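Putative aldo/keto reductase (Salmonella enterica subsp. enterica serovar Typhimurium, PDB 4R9O) probably works as an NADP-dependent oxidoreductase of the aldo/keto reductase family, built on a TIM barrel. Local coordinates at residues 128-133 / 158-163; 183-188 / 211-216. All coordinates share one frame; numbering follows the deposited sequence.

Interaction 1 of 2, residues 128-133 / 158-163; sequences LLIHRP and FGVSNF
I130 and P133 meet the ring of F163 at the C-terminal ends of two neighbouring parallel strands of the TIM barrel, in a beta-alpha-beta unit whose linking helix is 139-151. CG2 of I130 comes to the ring edge, 3.9 Å from F163 CZ, while CB of P133 lies over one face in a CH-pi contact, 4.2 Å from the ring centroid. V160 CB covers the opposite face, so the ring sits between V160 of the strand it follows and P133 of the loop after strand 125-130. On the I130 side of the sheet L128 CB and F158 CD1 continue the apolar row toward helix 139-151, F158 stacking on F146. On the other side CD2 of L129 lies tightly over G159, whose bare CA lets the methyl settle 3.5 Å away. The backbones pair through G159 N to L128 O (3.0 Å) and I130 N to G159 O, and the ladder ends in a weak, bent bond from S161 N to I130 O. At the polar edge S161 OG turns to the backbone O of Q183, and H131 NE2 bonds E224 of the second subunit. S161 and N162 probably belong to the NADP site, as in a close relative. CG anti to the carbonyl carbon (chi1 -51°) turns the N162 amide toward the end of strand 125-130; ND2 meets H131 O at 3.1 Å, in line with C=O but bent at the N-H.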
# COMPACT_ATOMS: atom_id res chain seq x y z
N LEU C 128 18.61 31.13 -0.66
CA LEU C 128 19.17 29.91 -0.09
C LEU C 128 18.04 28.97 0.33
O LEU C 128 17.08 29.40 1.00
CB LEU C 128 20.07 30.24 1.10
CG LEU C 128 20.74 29.06 1.82
CD1 LEU C 128 21.79 28.35 0.95
CD2 LEU C 128 21.35 29.51 3.12
N LEU C 129 18.14 27.70 -0.05
CA LEU C 129 17.12 26.71 0.27
C LEU C 129 17.63 25.63 1.24
O LEU C 129 18.80 25.26 1.20
CB LEU C 129 16.62 26.02 -1.00
CG LEU C 129 16.16 26.84 -2.21
CD1 LEU C 129 15.66 25.89 -3.31
CD2 LEU C 129 15.08 27.85 -1.83
N ILE C 130 16.75 25.14 2.11
CA ILE C 130 16.96 23.86 2.76
C ILE C 130 16.63 22.77 1.74
O ILE C 130 15.49 22.70 1.23
CB ILE C 130 16.09 23.68 4.03
CG1 ILE C 130 16.19 24.91 4.94
CG2 ILE C 130 16.49 22.40 4.79
CD1 ILE C 130 17.59 25.09 5.57
N HIS C 131 17.62 21.94 1.43
CA HIS C 131 17.55 21.03 0.30
C HIS C 131 16.50 19.93 0.48
O HIS C 131 15.79 19.55 -0.46
CB HIS C 131 18.93 20.40 0.08
CG HIS C 131 19.18 19.93 -1.32
ND1 HIS C 131 20.45 19.76 -1.83
CD2 HIS C 131 18.33 19.59 -2.32
CE1 HIS C 131 20.37 19.34 -3.08
NE2 HIS C 131 19.10 19.23 -3.40
N ARG C 132 16.40 19.44 1.71
CA ARG C 132 15.48 18.36 2.01
C ARG C 132 14.99 18.46 3.46
O ARG C 132 15.71 18.98 4.32
CB ARG C 132 16.14 17.00 1.73
CG ARG C 132 15.26 16.13 0.80
CD ARG C 132 16.01 15.16 -0.10
NE ARG C 132 15.78 15.49 -1.51
CZ ARG C 132 16.72 15.43 -2.47
NH1 ARG C 132 17.94 15.00 -2.19
NH2 ARG C 132 16.42 15.76 -3.72
N PRO C 133 13.76 17.99 3.72
CA PRO C 133 13.28 17.98 5.11
C PRO C 133 14.06 16.96 5.94
O PRO C 133 14.23 15.81 5.55
CB PRO C 133 11.81 17.59 4.98
CG PRO C 133 11.71 16.86 3.70
CD PRO C 133 12.73 17.51 2.78
N PHE C 158 14.84 33.31 1.18
CA PHE C 158 14.98 31.96 1.71
C PHE C 158 13.80 31.09 1.28
O PHE C 158 12.69 31.58 1.11
CB PHE C 158 15.10 31.98 3.24
CG PHE C 158 16.26 32.80 3.75
CD1 PHE C 158 17.50 32.23 3.91
CD2 PHE C 158 16.09 34.14 4.07
CE1 PHE C 158 18.58 32.98 4.37
CE2 PHE C 158 17.16 34.90 4.54
CZ PHE C 158 18.41 34.32 4.68
N GLY C 159 14.06 29.80 1.12
CA GLY C 159 13.02 28.86 0.76
C GLY C 159 13.40 27.46 1.17
O GLY C 159 14.39 27.26 1.86
N VAL C 160 12.61 26.50 0.72
CA VAL C 160 12.86 25.10 1.01
C VAL C 160 12.68 24.27 -0.25
O VAL C 160 12.26 24.79 -1.30
CB VAL C 160 11.90 24.55 2.09
CG1 VAL C 160 12.09 25.30 3.40
CG2 VAL C 160 10.44 24.64 1.60
N SER C 161 12.98 22.98 -0.13
CA SER C 161 12.85 22.04 -1.23
C SER C 161 12.35 20.70 -0.69
O SER C 161 12.86 20.21 0.32
CB SER C 161 14.18 21.88 -1.97
OG SER C 161 14.08 20.94 -3.03
N ASN C 162 11.31 20.16 -1.34
CA ASN C 162 10.75 18.84 -1.05
C ASN C 162 10.10 18.72 0.32
O ASN C 162 10.03 17.63 0.87
CB ASN C 162 11.82 17.77 -1.21
CG ASN C 162 12.55 17.87 -2.53
OD1 ASN C 162 11.93 17.80 -3.58
ND2 ASN C 162 13.87 18.07 -2.47
N PHE C 163 9.61 19.84 0.84
CA PHE C 163 8.90 19.88 2.13
C PHE C 163 7.42 19.49 1.99
O PHE C 163 6.77 19.83 0.99
CB PHE C 163 9.00 21.28 2.76
CG PHE C 163 10.26 21.51 3.57
CD1 PHE C 163 10.20 22.17 4.78
CD2 PHE C 163 11.49 21.08 3.11
CE1 PHE C 163 11.36 22.39 5.54
CE2 PHE C 163 12.65 21.29 3.86
CZ PHE C 163 12.58 21.95 5.08

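Interaction 2 of 2, residues 183-188 / 211-216; sequences QVEISP and AWSCLG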
# COMPACT_ATOMS: atom_id res chain seq x y z
N GLN C 183 10.66 24.07 -3.64
CA GLN C 183 11.10 23.44 -4.87
C GLN C 183 10.73 21.97 -4.85
O GLN C 183 11.17 21.22 -3.98
CB GLN C 183 12.62 23.64 -5.03
CG GLN C 183 13.14 23.29 -6.40
CD GLN C 183 14.62 23.59 -6.56
OE1 GLN C 183 15.42 22.69 -6.83
NE2 GLN C 183 14.98 24.87 -6.44
N VAL C 184 9.89 21.54 -5.79
CA VAL C 184 9.35 20.19 -5.73
C VAL C 184 9.30 19.48 -7.08
O VAL C 184 9.41 20.12 -8.13
CB VAL C 184 7.93 20.18 -5.14
CG1 VAL C 184 7.94 20.70 -3.69
CG2 VAL C 184 7.00 21.00 -6.00
N GLU C 185 9.13 18.16 -7.03
CA GLU C 185 9.12 17.35 -8.25
C GLU C 185 7.75 17.33 -8.91
O GLU C 185 6.76 16.95 -8.28
CB GLU C 185 9.58 15.92 -7.97
CG GLU C 185 9.64 15.07 -9.25
CD GLU C 185 10.21 13.68 -9.03
OE1 GLU C 185 10.53 13.35 -7.87
OE2 GLU C 185 10.32 12.91 -10.02
N ILE C 186 7.70 17.73 -10.19
CA ILE C 186 6.45 17.76 -10.95
C ILE C 186 6.65 17.35 -12.40
O ILE C 186 7.44 17.95 -13.11
CB ILE C 186 5.80 19.17 -10.97
CG1 ILE C 186 5.79 19.80 -9.58
CG2 ILE C 186 4.40 19.09 -11.57
CD1 ILE C 186 5.34 21.25 -9.56
N SER C 187 5.91 16.33 -12.83
CA SER C 187 5.93 15.89 -14.22
C SER C 187 4.73 14.99 -14.46
O SER C 187 4.08 14.56 -13.51
CB SER C 187 7.23 15.15 -14.55
OG SER C 187 7.18 13.82 -14.08
N PRO C 188 4.41 14.70 -15.73
CA PRO C 188 3.35 13.71 -15.97
C PRO C 188 3.74 12.35 -15.40
O PRO C 188 2.87 11.53 -15.10
CB PRO C 188 3.25 13.66 -17.51
CG PRO C 188 3.79 14.98 -17.98
CD PRO C 188 4.85 15.36 -16.98
N ALA C 211 10.12 23.80 -10.18
CA ALA C 211 9.80 22.41 -10.45
C ALA C 211 11.02 21.67 -11.00
O ALA C 211 11.60 22.08 -12.02
CB ALA C 211 8.62 22.31 -11.41
N TRP C 212 11.42 20.59 -10.33
CA TRP C 212 12.52 19.79 -10.84
C TRP C 212 12.04 18.42 -11.35
O TRP C 212 10.89 18.00 -11.09
CB TRP C 212 13.65 19.65 -9.79
CG TRP C 212 13.30 19.03 -8.48
CD1 TRP C 212 12.78 19.66 -7.38
CD2 TRP C 212 13.50 17.66 -8.09
NE1 TRP C 212 12.62 18.76 -6.34
CE2 TRP C 212 13.05 17.52 -6.76
CE3 TRP C 212 14.00 16.53 -8.75
CZ2 TRP C 212 13.08 16.31 -6.08
CZ3 TRP C 212 14.03 15.32 -8.07
CH2 TRP C 212 13.57 15.22 -6.75
N SER C 213 12.91 17.76 -12.10
CA SER C 213 12.61 16.51 -12.82
C SER C 213 11.39 16.63 -13.74
O SER C 213 10.57 15.71 -13.85
CB SER C 213 12.42 15.36 -11.83
OG SER C 213 13.67 14.75 -11.57
N CYS C 214 11.31 17.76 -14.44
CA CYS C 214 10.19 18.06 -15.30
C CYS C 214 9.97 17.02 -16.39
O CYS C 214 8.84 16.80 -16.82
CB CYS C 214 10.39 19.45 -15.91
SG CYS C 214 10.39 20.79 -14.68
N LEU C 215 11.04 16.36 -16.82
CA LEU C 215 10.96 15.35 -17.87
C LEU C 215 11.09 13.93 -17.31
O LEU C 215 11.54 13.02 -18.01
CB LEU C 215 12.02 15.60 -18.93
CG LEU C 215 11.89 16.95 -19.65
CD1 LEU C 215 12.99 17.13 -20.69
CD2 LEU C 215 10.51 17.09 -20.30
N GLY C 216 10.72 13.76 -16.04
CA GLY C 216 10.65 12.44 -15.44
C GLY C 216 11.99 11.91 -14.98
O GLY C 216 12.17 10.70 -14.86
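The indole of W212 lies with one face against E185 and its edge toward the backbone of Q183. CB of E185 sits over the six-membered ring, 4.0 Å from its centroid and 13° off the normal, in a CH-pi contact. The extended E185 side chain then runs across the indole, its carboxylate tilted 30° to the ring plane and OE1 3.7 Å from W212 CH2; OE2 passes on to S213 CB and has a long, weak ion pair with R219. At the pyrrole end CD1 meets CG of Q183 at 3.8 Å, and Q183 NE2 reaches D53. CG of W212 lies between the backbone N and carbonyl carbon (chi1 59°), which swings the indole over the neighbouring strand; NE1 makes a weak bond to N162 OD1. The two parallel strands pair through W212 N to V184 O (3.0 Å) and weakly through I186 N to W212 O. On the sheet's other side I186 CD1 touches A211 CB. Past the strand end, C214 CA points its hydrogen straight at I186 O, and CB of S187 packs 3.2 Å from C214 O; both buried carbonyl oxygens lack a hydrogen-bond partner in the model. A type I turn, S213 to G216, closed by G216 N to S213 O, begins the loop after the strand, part of the probable NADP site at the C-terminal ends of the barrel strands.

Of the strands joined here, 125-130 comes first along the chain, and interaction 1 closes the excursion through helix 139-151 when strand 155-161 returns beside it. After helix 165-173 the chain enters strand 182-185, and interaction 2 closes the next excursion, through helix 198-205, with strand 210-212. The two closures follow in series and neither encloses the other. Strands 155-161 and 182-185 are themselves neighbours, so four successive strands of the barrel wall are joined; V160 O and Q183 N (2.9 Å) and N162 N and Q183 O (2.8 Å) probably bond across that middle seam. Both contacts contribute residues of the probable NADP site, and both touch the second subunit.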